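Exported protein (PDB 3MSW) is of unknown function but is probably an exported protein, built as a single-layer antiparallel beta-sheet of consecutive beta-hairpins. Local coordinates at residues H10-T13 with K18-C21; Y41-D46 with T52-Y57; A116-S121 with I127-A132; V87-K90 with F95-S98; A26-D29 with L35-V38. All coordinates share one frame; numbering follows the deposited sequence.

Interaction 1 (H10-T13 with K18-C21); sequences HNDT and KLVC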
# COMPACT_ATOMS: atom_id res chain seq x y z
N HIS A 10 7.53 13.74 3.96
CA HIS A 10 6.16 13.48 4.36
C HIS A 10 5.74 14.18 5.65
O HIS A 10 6.56 14.68 6.43
CB HIS A 10 5.83 11.97 4.37
CG HIS A 10 6.46 11.18 5.48
ND1 HIS A 10 7.40 10.21 5.21
CD2 HIS A 10 6.25 11.24 6.81
CE1 HIS A 10 7.74 9.69 6.38
NE2 HIS A 10 7.09 10.28 7.39
N ASN A 11 4.43 14.21 5.85
CA ASN A 11 3.83 14.76 7.05
C ASN A 11 2.73 13.82 7.53
O ASN A 11 1.74 13.62 6.82
CB ASN A 11 3.30 16.17 6.82
CG ASN A 11 2.84 16.82 8.10
OD1 ASN A 11 3.48 16.72 9.14
ND2 ASN A 11 1.65 17.42 8.08
N ASP A 12 2.94 13.25 8.73
CA ASP A 12 2.05 12.30 9.40
C ASP A 12 1.04 12.94 10.34
O ASP A 12 1.38 13.85 11.10
CB ASP A 12 2.86 11.27 10.20
CG ASP A 12 3.63 10.30 9.30
OD1 ASP A 12 3.47 10.37 8.07
OD2 ASP A 12 4.37 9.43 9.85
N THR A 13 -0.20 12.44 10.30
CA THR A 13 -1.24 12.82 11.26
C THR A 13 -1.53 11.58 12.10
O THR A 13 -1.89 10.53 11.55
CB THR A 13 -2.49 13.38 10.58
OG1 THR A 13 -2.09 14.44 9.70
CG2 THR A 13 -3.53 13.90 11.58
N LYS A 18 -2.13 6.02 16.51
CA LYS A 18 -1.97 5.36 15.21
C LYS A 18 -1.88 6.36 14.08
O LYS A 18 -2.46 7.45 14.17
CB LYS A 18 -3.12 4.39 14.95
CG LYS A 18 -3.08 3.14 15.85
CD LYS A 18 -4.15 2.14 15.44
CE LYS A 18 -4.06 0.80 16.15
NZ LYS A 18 -4.17 0.97 17.61
N LEU A 19 -1.17 6.00 13.02
CA LEU A 19 -1.03 6.84 11.84
C LEU A 19 -2.33 6.79 11.04
O LEU A 19 -2.72 5.72 10.56
CB LEU A 19 0.15 6.33 11.00
CG LEU A 19 0.36 7.01 9.65
CD1 LEU A 19 0.76 8.44 9.82
CD2 LEU A 19 1.41 6.25 8.81
N VAL A 20 -3.01 7.93 10.90
CA VAL A 20 -4.27 7.97 10.14
C VAL A 20 -4.12 8.65 8.77
O VAL A 20 -4.92 8.43 7.87
CB VAL A 20 -5.48 8.53 10.96
CG1 VAL A 20 -5.80 7.63 12.15
CG2 VAL A 20 -5.24 9.99 11.40
N CYS A 21 -3.09 9.46 8.61
CA CYS A 21 -2.86 10.11 7.31
C CYS A 21 -1.41 10.37 7.12
O CYS A 21 -0.72 10.78 8.05
CB CYS A 21 -3.67 11.40 7.20
SG CYS A 21 -3.46 12.25 5.62
O HOH W 1 -0.88 14.09 7.31
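A classic beta bulge marks the first hairpin of the sheet, where strand 9-15 meets strand 18-27. Val-20 and Cys-21 both face Thr-13. The carbonyl Thr-13 O takes a firm bond from Val-20 N at 2.9 Å and a weak one from Cys-21 N at 3.4 Å. In the other direction Thr-13 N donates to Cys-21 O at 2.8 Å, nearly straight at 168°. The side chains of Thr-13 and Cys-21 lie on the same face of the sheet and touch through their CB atoms at 4.1 Å. Water 1 lies beside this pair. It donates to Asn-11 O and is hydrogen-bonded to Thr-13 OG1 at 2.7 Å. Thr-13 OG1 stands beside its own backbone N (chi1 -53°), which brings the hydroxyl to the water. Next to the bulge, Leu-19 CD1 packs against CB and CG of Asp-12, with CD1 3.5 Å from Asp-12 CG. The two side chains run at a slant to each other. The polar end of Asp-12 is engaged elsewhere, in a salt bridge to Arg-22. Val-20 CG2 lies 3.4 Å from Thr-13 O. This carbonyl has one firm and one weak backbone donor, with a methyl group beside them. The bulge puts an extra residue into strand 18-27. The water holds Asn-11 O and Thr-13 OG1 of one strand and adds a weak bond to Cys-21 O of the other.

Interaction 2 (Y41-D46 with T52-Y57); sequences YKYSYD and TVKSTY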
# COMPACT_ATOMS: atom_id res chain seq x y z
N TYR A 41 -1.91 9.19 1.84
CA TYR A 41 -2.38 7.89 2.32
C TYR A 41 -3.27 8.11 3.50
O TYR A 41 -2.91 8.85 4.43
CB TYR A 41 -1.21 6.99 2.74
CG TYR A 41 -0.08 6.88 1.74
CD1 TYR A 41 -0.33 6.56 0.41
CD2 TYR A 41 1.24 7.01 2.14
CE1 TYR A 41 0.71 6.41 -0.51
CE2 TYR A 41 2.29 6.87 1.22
CZ TYR A 41 2.02 6.58 -0.10
OH TYR A 41 3.04 6.44 -1.01
N LYS A 42 -4.43 7.46 3.48
CA LYS A 42 -5.41 7.49 4.57
C LYS A 42 -5.51 6.08 5.13
O LYS A 42 -5.69 5.13 4.37
CB LYS A 42 -6.79 7.97 4.07
CG LYS A 42 -6.80 9.41 3.56
CD LYS A 42 -6.82 10.42 4.72
CE LYS A 42 -6.96 11.83 4.23
NZ LYS A 42 -6.48 12.81 5.23
N TYR A 43 -5.39 5.93 6.46
CA TYR A 43 -5.45 4.60 7.08
C TYR A 43 -6.70 4.40 7.92
O TYR A 43 -7.05 5.25 8.73
CB TYR A 43 -4.20 4.37 7.94
CG TYR A 43 -2.91 4.59 7.17
CD1 TYR A 43 -2.38 5.86 7.02
CD2 TYR A 43 -2.17 3.51 6.69
CE1 TYR A 43 -1.19 6.07 6.33
CE2 TYR A 43 -0.96 3.70 6.03
CZ TYR A 43 -0.47 4.99 5.86
OH TYR A 43 0.71 5.20 5.19
N SER A 44 -7.40 3.29 7.67
CA SER A 44 -8.61 2.92 8.38
C SER A 44 -8.36 1.57 9.09
O SER A 44 -8.09 0.55 8.44
CB SER A 44 -9.77 2.86 7.39
OG SER A 44 -10.86 2.15 7.95
N TYR A 45 -8.36 1.60 10.42
CA TYR A 45 -8.07 0.44 11.26
C TYR A 45 -9.35 -0.17 11.76
O TYR A 45 -10.34 0.53 11.97
CB TYR A 45 -7.24 0.88 12.50
CG TYR A 45 -5.91 1.48 12.12
CD1 TYR A 45 -4.81 0.67 11.86
CD2 TYR A 45 -5.75 2.86 12.01
CE1 TYR A 45 -3.59 1.21 11.46
CE2 TYR A 45 -4.54 3.41 11.61
CZ TYR A 45 -3.47 2.58 11.29
OH TYR A 45 -2.27 3.12 10.90
N ASP A 46 -9.32 -1.46 11.99
CA ASP A 46 -10.44 -2.18 12.61
C ASP A 46 -9.83 -3.31 13.39
O ASP A 46 -9.57 -4.39 12.85
CB ASP A 46 -11.48 -2.67 11.58
CG ASP A 46 -12.80 -3.12 12.17
OD1 ASP A 46 -12.78 -3.70 13.29
OD2 ASP A 46 -13.82 -3.03 11.48
N THR A 52 -6.70 -3.66 8.25
CA THR A 52 -6.26 -2.28 8.03
C THR A 52 -6.47 -1.96 6.54
O THR A 52 -6.10 -2.77 5.68
CB THR A 52 -4.79 -2.08 8.48
OG1 THR A 52 -4.69 -2.42 9.86
CG2 THR A 52 -4.28 -0.67 8.26
N VAL A 53 -7.10 -0.81 6.25
CA VAL A 53 -7.32 -0.35 4.89
C VAL A 53 -6.50 0.93 4.67
O VAL A 53 -6.70 1.92 5.36
CB VAL A 53 -8.81 -0.14 4.51
CG1 VAL A 53 -8.95 0.27 3.03
CG2 VAL A 53 -9.63 -1.39 4.80
N LYS A 54 -5.58 0.89 3.70
CA LYS A 54 -4.80 2.04 3.30
C LYS A 54 -5.31 2.48 1.95
O LYS A 54 -5.29 1.70 1.01
CB LYS A 54 -3.32 1.68 3.21
CG LYS A 54 -2.48 2.86 2.69
CD LYS A 54 -1.02 2.43 2.63
CE LYS A 54 -0.29 3.00 1.46
NZ LYS A 54 1.13 2.55 1.46
N SER A 55 -5.82 3.72 1.86
CA SER A 55 -6.29 4.28 0.60
C SER A 55 -5.26 5.30 0.15
O SER A 55 -4.86 6.16 0.94
CB SER A 55 -7.66 4.92 0.79
OG SER A 55 -8.59 3.92 1.15
N THR A 56 -4.85 5.24 -1.13
CA THR A 56 -3.85 6.13 -1.70
C THR A 56 -4.49 7.09 -2.71
O THR A 56 -5.29 6.68 -3.56
CB THR A 56 -2.76 5.25 -2.38
OG1 THR A 56 -2.18 4.39 -1.40
CG2 THR A 56 -1.70 6.04 -3.04
N TYR A 57 -4.10 8.37 -2.64
CA TYR A 57 -4.60 9.44 -3.50
C TYR A 57 -3.43 10.11 -4.15
O TYR A 57 -2.37 10.26 -3.53
CB TYR A 57 -5.46 10.47 -2.71
CG TYR A 57 -6.63 9.82 -2.02
CD1 TYR A 57 -7.85 9.66 -2.67
CD2 TYR A 57 -6.50 9.27 -0.74
CE1 TYR A 57 -8.90 8.95 -2.08
CE2 TYR A 57 -7.55 8.60 -0.12
CZ TYR A 57 -8.75 8.44 -0.80
OH TYR A 57 -9.78 7.76 -0.21
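Tyr-41 and Lys-54 meet in a cation-pi interaction across the hairpin of strands 35-46 and 51-60. Lys-54 NZ stands 4.2 Å from the centroid of the Tyr-41 ring and only 4° off the ring normal. Lys-54 CE lies over the same ring and adds a CH-pi contact. The lysine chain leaves anti to its backbone N (chi1 176°) and bends at chi3, which carries its end over the ring. Backbone hydrogen bonds form two reciprocal pairs, Lys-42 with Ser-55 and Ser-44 with Val-53. All four measure 2.8 to 2.9 Å between N and O. Van der Waals contacts follow on the face that carries Tyr-41, Tyr-43 and Tyr-45. Tyr-43 CE2 meets Lys-54 CD at 3.6 Å, and Tyr-45 CD1 meets Thr-52 OG1 at 3.7 Å. Thr-56 CB sits at the edge of the Tyr-41 ring. On the other face, Lys-42 CG touches Tyr-57 CE2 at 3.8 Å, the chains crossing at about a right angle. Tyr-45 OH bonds to Leu-19 O and Ser-55 OG to Arg-71. CB, CG and CD of Lys-54 thus lie along Tyr-43, while CE and the ammonium lie over Tyr-41, which probably stabilises the charge.

Interaction 3 (A116-S121 with I127-A132); sequences AYKMNS and ILEKDA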
# COMPACT_ATOMS: atom_id res chain seq x y z
N ALA A 116 3.61 -14.20 -3.44
CA ALA A 116 3.15 -13.00 -4.19
C ALA A 116 2.38 -13.50 -5.39
O ALA A 116 2.76 -14.51 -6.00
CB ALA A 116 4.34 -12.17 -4.67
N TYR A 117 1.29 -12.80 -5.72
CA TYR A 117 0.40 -13.14 -6.82
C TYR A 117 0.07 -11.90 -7.58
O TYR A 117 -0.02 -10.82 -7.00
CB TYR A 117 -0.96 -13.72 -6.30
CG TYR A 117 -0.83 -14.91 -5.38
CD1 TYR A 117 -0.52 -14.75 -4.03
CD2 TYR A 117 -0.98 -16.21 -5.87
CE1 TYR A 117 -0.38 -15.84 -3.18
CE2 TYR A 117 -0.86 -17.31 -5.02
CZ TYR A 117 -0.57 -17.12 -3.67
OH TYR A 117 -0.42 -18.17 -2.80
N LYS A 118 -0.28 -12.10 -8.85
CA LYS A 118 -0.74 -11.03 -9.71
C LYS A 118 -2.08 -11.50 -10.27
O LYS A 118 -2.23 -12.68 -10.60
CB LYS A 118 0.29 -10.81 -10.85
CG LYS A 118 0.03 -9.56 -11.69
CD LYS A 118 1.20 -9.24 -12.63
CE LYS A 118 2.12 -8.15 -12.08
NZ LYS A 118 3.11 -8.69 -11.11
N MSE A 119 -3.04 -10.60 -10.38
CA MSE A 119 -4.36 -10.95 -10.89
C MSE A 119 -4.33 -11.14 -12.40
O MSE A 119 -3.78 -10.31 -13.12
CB MSE A 119 -5.39 -9.86 -10.49
CG MSE A 119 -6.82 -10.09 -11.07
SE MSE A 119 -7.55 -11.82 -10.48
CE MSE A 119 -7.90 -11.45 -8.67
N ASN A 120 -4.92 -12.26 -12.88
CA ASN A 120 -5.10 -12.49 -14.30
C ASN A 120 -6.48 -11.88 -14.58
O ASN A 120 -7.48 -12.43 -14.12
CB ASN A 120 -5.09 -13.99 -14.64
CG ASN A 120 -5.13 -14.28 -16.13
OD1 ASN A 120 -5.92 -13.72 -16.88
ND2 ASN A 120 -4.30 -15.21 -16.58
N SER A 121 -6.52 -10.72 -15.27
CA SER A 121 -7.77 -10.01 -15.57
C SER A 121 -8.71 -10.74 -16.55
O SER A 121 -9.92 -10.52 -16.49
CB SER A 121 -7.51 -8.57 -16.02
OG SER A 121 -6.66 -8.54 -17.16
N ILE A 127 -2.37 -15.42 -10.14
CA ILE A 127 -1.24 -16.12 -10.73
C ILE A 127 -0.13 -16.08 -9.71
O ILE A 127 0.24 -14.99 -9.29
CB ILE A 127 -0.76 -15.47 -12.07
CG1 ILE A 127 -1.81 -15.52 -13.16
CG2 ILE A 127 0.55 -16.12 -12.56
CD1 ILE A 127 -1.54 -14.39 -14.29
N LEU A 128 0.48 -17.22 -9.38
CA LEU A 128 1.59 -17.21 -8.44
C LEU A 128 2.83 -16.62 -9.12
O LEU A 128 3.22 -17.08 -10.18
CB LEU A 128 1.88 -18.64 -7.92
CG LEU A 128 3.03 -18.75 -6.95
CD1 LEU A 128 2.64 -18.19 -5.57
CD2 LEU A 128 3.46 -20.23 -6.80
N GLU A 129 3.48 -15.63 -8.46
CA GLU A 129 4.67 -14.96 -8.99
C GLU A 129 5.89 -15.29 -8.15
O GLU A 129 7.00 -15.31 -8.68
CB GLU A 129 4.46 -13.43 -9.01
CG GLU A 129 3.30 -12.99 -9.89
CD GLU A 129 3.59 -12.90 -11.36
OE1 GLU A 129 4.41 -12.04 -11.75
OE2 GLU A 129 2.96 -13.66 -12.14
N LYS A 130 5.70 -15.50 -6.85
CA LYS A 130 6.77 -15.81 -5.93
C LYS A 130 6.28 -16.66 -4.77
O LYS A 130 5.16 -16.48 -4.31
CB LYS A 130 7.45 -14.52 -5.44
CG LYS A 130 8.70 -14.75 -4.58
CD LYS A 130 9.36 -13.45 -4.17
CE LYS A 130 10.27 -13.62 -2.99
NZ LYS A 130 10.84 -12.32 -2.55
N ASP A 131 7.09 -17.66 -4.38
CA ASP A 131 6.87 -18.52 -3.21
C ASP A 131 8.22 -18.93 -2.68
O ASP A 131 8.96 -19.63 -3.39
CB ASP A 131 5.97 -19.74 -3.51
CG ASP A 131 6.58 -20.80 -4.38
OD1 ASP A 131 6.86 -20.51 -5.59
OD2 ASP A 131 6.76 -21.94 -3.89
N ALA A 132 8.58 -18.50 -1.47
CA ALA A 132 9.90 -18.88 -0.95
C ALA A 132 9.88 -19.04 0.55
O ALA A 132 9.24 -18.26 1.27
CB ALA A 132 10.94 -17.83 -1.35
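Ala-116 meets strand 125-133 at a classic beta bulge, since Glu-129 and Lys-130 both face it. Ala-116 N donates to Lys-130 O at 2.9 Å. Ala-116 O accepts from Glu-129 N at 2.8 Å and from Lys-130 N at 3.2 Å, both donors coming from the same face of the carbonyl plane. The methyl of Ala-116 rests against Lys-130 CB. Tyr-117 pairs with Leu-128 on the next step, with their side chains on the other face of the sheet. Leu-128 CD1 makes an off-centre CH-pi contact with the Tyr-117 ring, 4.1 Å from its centroid and 29° off the normal. With chi1 at 179° the Leu-128 side chain turns away from its own N, and from there CD1 reaches both the ring and Ala-116 O. Tyr-117 CA makes a bent CA-H...O contact with Ile-127 O, 3.1 Å away. The pair belongs to the last hairpin of the sheet, in which strand 125-133 is the outermost strand within the chain. The shift of register at the bulge separates the Ala-116 pair from the regular pairing that follows. Lys-118 then exchanges two backbone bonds with Ile-127. Its side chain bends at chi3 and chi4 and turns its amine toward Glu-129. Lys-118 NZ and Glu-129 OE1 stand 3.6 Å apart, a long salt bridge. Glu-129 bends at chi2, and its CG packs on Lys-118 CB at 3.8 Å. Beyond this, Asn-120 CB touches Ile-127 CD1 at 3.6 Å. The Asn-120 carboxamide oxygen accepts a bond from Thr-123 N, in the turn that joins the strands.

Interaction 4 (V87-K90 with F95-S98); sequences VWNK and FDLS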
# COMPACT_ATOMS: atom_id res chain seq x y z
N VAL A 87 -6.17 -1.42 -7.77
CA VAL A 87 -5.94 -0.17 -8.50
C VAL A 87 -7.31 0.42 -8.84
O VAL A 87 -8.20 -0.31 -9.29
CB VAL A 87 -5.08 -0.43 -9.77
CG1 VAL A 87 -4.85 0.86 -10.57
CG2 VAL A 87 -3.74 -1.04 -9.40
N TRP A 88 -7.47 1.74 -8.63
CA TRP A 88 -8.72 2.42 -8.97
C TRP A 88 -8.88 2.45 -10.50
O TRP A 88 -7.96 2.89 -11.21
CB TRP A 88 -8.76 3.85 -8.39
CG TRP A 88 -10.01 4.61 -8.73
CD1 TRP A 88 -10.13 5.63 -9.63
CD2 TRP A 88 -11.32 4.38 -8.19
NE1 TRP A 88 -11.44 6.06 -9.68
CE2 TRP A 88 -12.18 5.34 -8.78
CE3 TRP A 88 -11.84 3.49 -7.23
CZ2 TRP A 88 -13.54 5.41 -8.46
CZ3 TRP A 88 -13.18 3.58 -6.91
CH2 TRP A 88 -14.01 4.54 -7.50
N ASN A 89 -10.03 1.97 -10.99
CA ASN A 89 -10.33 1.99 -12.41
C ASN A 89 -11.31 3.17 -12.67
O ASN A 89 -12.52 3.03 -12.43
CB ASN A 89 -10.87 0.63 -12.89
CG ASN A 89 -11.02 0.49 -14.39
OD1 ASN A 89 -11.39 1.43 -15.11
ND2 ASN A 89 -10.83 -0.71 -14.89
N LYS A 90 -10.76 4.33 -13.09
CA LYS A 90 -11.49 5.60 -13.32
C LYS A 90 -12.73 5.44 -14.20
O LYS A 90 -13.81 5.90 -13.80
CB LYS A 90 -10.56 6.68 -13.91
N PHE A 95 -12.55 -0.49 -7.83
CA PHE A 95 -11.18 -0.96 -7.62
C PHE A 95 -10.96 -2.34 -8.24
O PHE A 95 -11.65 -3.29 -7.87
CB PHE A 95 -10.88 -1.05 -6.11
CG PHE A 95 -10.57 0.26 -5.44
CD1 PHE A 95 -9.33 0.88 -5.62
CD2 PHE A 95 -11.48 0.85 -4.57
CE1 PHE A 95 -9.05 2.10 -5.00
CE2 PHE A 95 -11.19 2.06 -3.95
CZ PHE A 95 -9.97 2.67 -4.16
N ASP A 96 -9.95 -2.46 -9.12
CA ASP A 96 -9.56 -3.74 -9.71
C ASP A 96 -8.46 -4.41 -8.86
O ASP A 96 -7.41 -3.80 -8.64
CB ASP A 96 -9.04 -3.56 -11.14
CG ASP A 96 -10.06 -3.15 -12.19
OD1 ASP A 96 -11.28 -3.30 -11.93
OD2 ASP A 96 -9.65 -2.71 -13.28
N LEU A 97 -8.69 -5.66 -8.41
CA LEU A 97 -7.70 -6.44 -7.65
C LEU A 97 -6.46 -6.60 -8.53
O LEU A 97 -6.62 -6.89 -9.71
CB LEU A 97 -8.30 -7.82 -7.27
CG LEU A 97 -9.12 -7.90 -5.97
CD1 LEU A 97 -9.76 -9.26 -5.82
CD2 LEU A 97 -8.25 -7.64 -4.74
N SER A 98 -5.26 -6.27 -8.03
CA SER A 98 -4.06 -6.32 -8.87
C SER A 98 -2.97 -7.28 -8.35
O SER A 98 -2.48 -8.14 -9.10
CB SER A 98 -3.51 -4.91 -9.08
OG SER A 98 -2.24 -4.85 -9.70
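Trp-88 and Phe-95 form an edge-to-face (T-shaped) aromatic pair across this hairpin. The indole presents its edge to the face of the phenyl ring. Trp-88 CE3 stands over the centre of the Phe-95 ring and lies 3.6 Å from Phe-95 CE2. The centroids of the six-membered rings are 4.9 Å apart, and the planes are turned by 72°. The Trp-88 side chain extends opposite its own N (chi1 179°), whereas Phe-95 CG sits beside its own N (chi1 -79°), which lays the phenyl ring across the indole edge. Asn-89 and Asp-96 make the polar contact. Asn-89 ND2 donates to Asp-96 OD2 at 2.8 Å. The oxygen is met on its syn side, with the donor somewhat out of the carboxylate plane. The acceptor lies close to the amide plane of Asn-89. The amide and carboxylate planes are nearly perpendicular. The other oxygen, Asp-96 OD1, has a long and weak ion pair with Lys-92. Val-87 CG2 touches Ser-98 CB at 3.9 Å. Val-87 and Asp-96 also exchange two backbone bonds, Val-87 N to Asp-96 O and Asp-96 N to Val-87 O, each 2.8 Å. Trp-88 and Phe-95 both pack on Thr-68 of the neighbouring strand 65-77. The contact is an antiparallel beta-hairpin near its turn, where a hydrogen-bonded pair, Val-87 with Asp-96, is followed by a non-hydrogen-bonded aromatic pair.

Interaction 5 (A26-D29 with L35-V38); sequences AMND and LNPV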
# COMPACT_ATOMS: atom_id res chain seq x y z
N ALA A 26 6.86 17.28 -2.55
CA ALA A 26 8.11 17.51 -3.23
C ALA A 26 8.24 19.02 -3.35
O ALA A 26 7.22 19.72 -3.43
CB ALA A 26 8.08 16.87 -4.62
N MSE A 27 9.49 19.54 -3.35
CA MSE A 27 9.74 20.96 -3.55
C MSE A 27 9.89 21.19 -5.06
O MSE A 27 10.82 20.62 -5.66
CB MSE A 27 11.01 21.41 -2.78
CG MSE A 27 12.07 20.32 -2.65
SE MSE A 27 13.27 20.71 -1.20
CE MSE A 27 12.63 19.40 0.07
N ASN A 28 8.96 21.92 -5.70
CA ASN A 28 9.05 22.14 -7.15
C ASN A 28 9.41 23.57 -7.56
O ASN A 28 9.58 23.83 -8.75
CB ASN A 28 7.88 21.52 -7.94
CG ASN A 28 7.70 20.02 -7.70
OD1 ASN A 28 8.65 19.23 -7.73
ND2 ASN A 28 6.45 19.61 -7.47
N ASP A 29 9.58 24.48 -6.57
CA ASP A 29 10.00 25.87 -6.83
C ASP A 29 10.79 26.51 -5.69
O ASP A 29 10.50 26.29 -4.51
CB ASP A 29 8.86 26.78 -7.32
CG ASP A 29 9.35 27.79 -8.35
OD1 ASP A 29 10.10 27.38 -9.27
OD2 ASP A 29 8.97 28.98 -8.25
N LEU A 35 6.21 23.40 -0.58
CA LEU A 35 6.24 21.96 -0.81
C LEU A 35 4.93 21.60 -1.49
O LEU A 35 3.86 21.87 -0.94
CB LEU A 35 6.42 21.20 0.52
CG LEU A 35 7.76 21.40 1.23
CD1 LEU A 35 7.70 20.86 2.66
CD2 LEU A 35 8.89 20.74 0.46
N ASN A 36 5.01 21.05 -2.68
CA ASN A 36 3.82 20.68 -3.44
C ASN A 36 3.32 19.28 -3.07
O ASN A 36 4.11 18.33 -3.07
CB ASN A 36 4.09 20.76 -4.95
CG ASN A 36 4.61 22.10 -5.38
OD1 ASN A 36 5.75 22.22 -5.83
ND2 ASN A 36 3.81 23.15 -5.18
N PRO A 37 2.00 19.13 -2.85
CA PRO A 37 1.45 17.78 -2.56
C PRO A 37 1.58 16.87 -3.76
O PRO A 37 1.46 17.31 -4.91
CB PRO A 37 -0.01 18.04 -2.18
CG PRO A 37 -0.34 19.38 -2.70
CD PRO A 37 0.94 20.16 -2.88
N VAL A 38 1.89 15.61 -3.50
CA VAL A 38 2.08 14.61 -4.54
C VAL A 38 1.17 13.41 -4.28
O VAL A 38 0.52 12.90 -5.19
CB VAL A 38 3.59 14.19 -4.64
CG1 VAL A 38 3.78 12.96 -5.52
CG2 VAL A 38 4.45 15.34 -5.16
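Ala-26 and Asn-36 form an antiparallel hydrogen-bonded pair, with Ala-26 N to Asn-36 O at 3.0 Å and Asn-36 N to Ala-26 O at 2.7 Å. The second bond is bent, with 149° at the hydrogen. The Ala-26 methyl packs against Val-38 CG2 at 4.0 Å. The valine branch that touches it lies beside the Val-38 backbone N. Met-27, a selenomethionine, lies alongside Leu-35, and the two side chains point the same way. Met-27 CB and Leu-35 CD2 are 3.9 Å apart. Met-27 has two deposited conformers, so the position of its end is not unique. These residues stand at the turn end of the hairpin formed by strands 18-27 and 35-46, one of the successive antiparallel hairpins that make up the single sheet. Asn-36 reaches past the last firm backbone pair. Asn-36 CG beside its backbone N (chi1 -54°) places OD1 near Asn-28. Asn-36 OD1 accepts a weak bond from Asn-28 N at 3.2 Å, with an angle of only 126° at the hydrogen. The same oxygen lies 3.1 Å from Asn-28 CB. Further into the sheet, Val-38 is bonded through its backbone to Ile-24 and to Trp-59. Ala-26 also packs on Phe-8, and Met-27 on Gln-7.

Overall arrangement
All five contacts lie in one antiparallel sheet whose strands follow in chain order. Interactions 1 and 5 share strand 18-27, with centres about 18 Å apart. Interactions 5 and 2 share strand 35-46, and their centres are about 23 Å apart. Interaction 1 joins interaction 2 directly: Leu-19 O and Tyr-45 OH are 2.7 Å apart. Propanediol, probably from the crystallisation liquor, is bound about 4 Å from the Leu-19 side chain and about 3 Å from that of Tyr-45. Interactions 4 and 3 meet through Met-119 N and Ser-98 O at 2.8 Å. Interactions 2 and 4 do not touch; their nearest atoms are about 6 Å apart. By their centres, interactions 5 and 3 are farthest apart, about 35 Å.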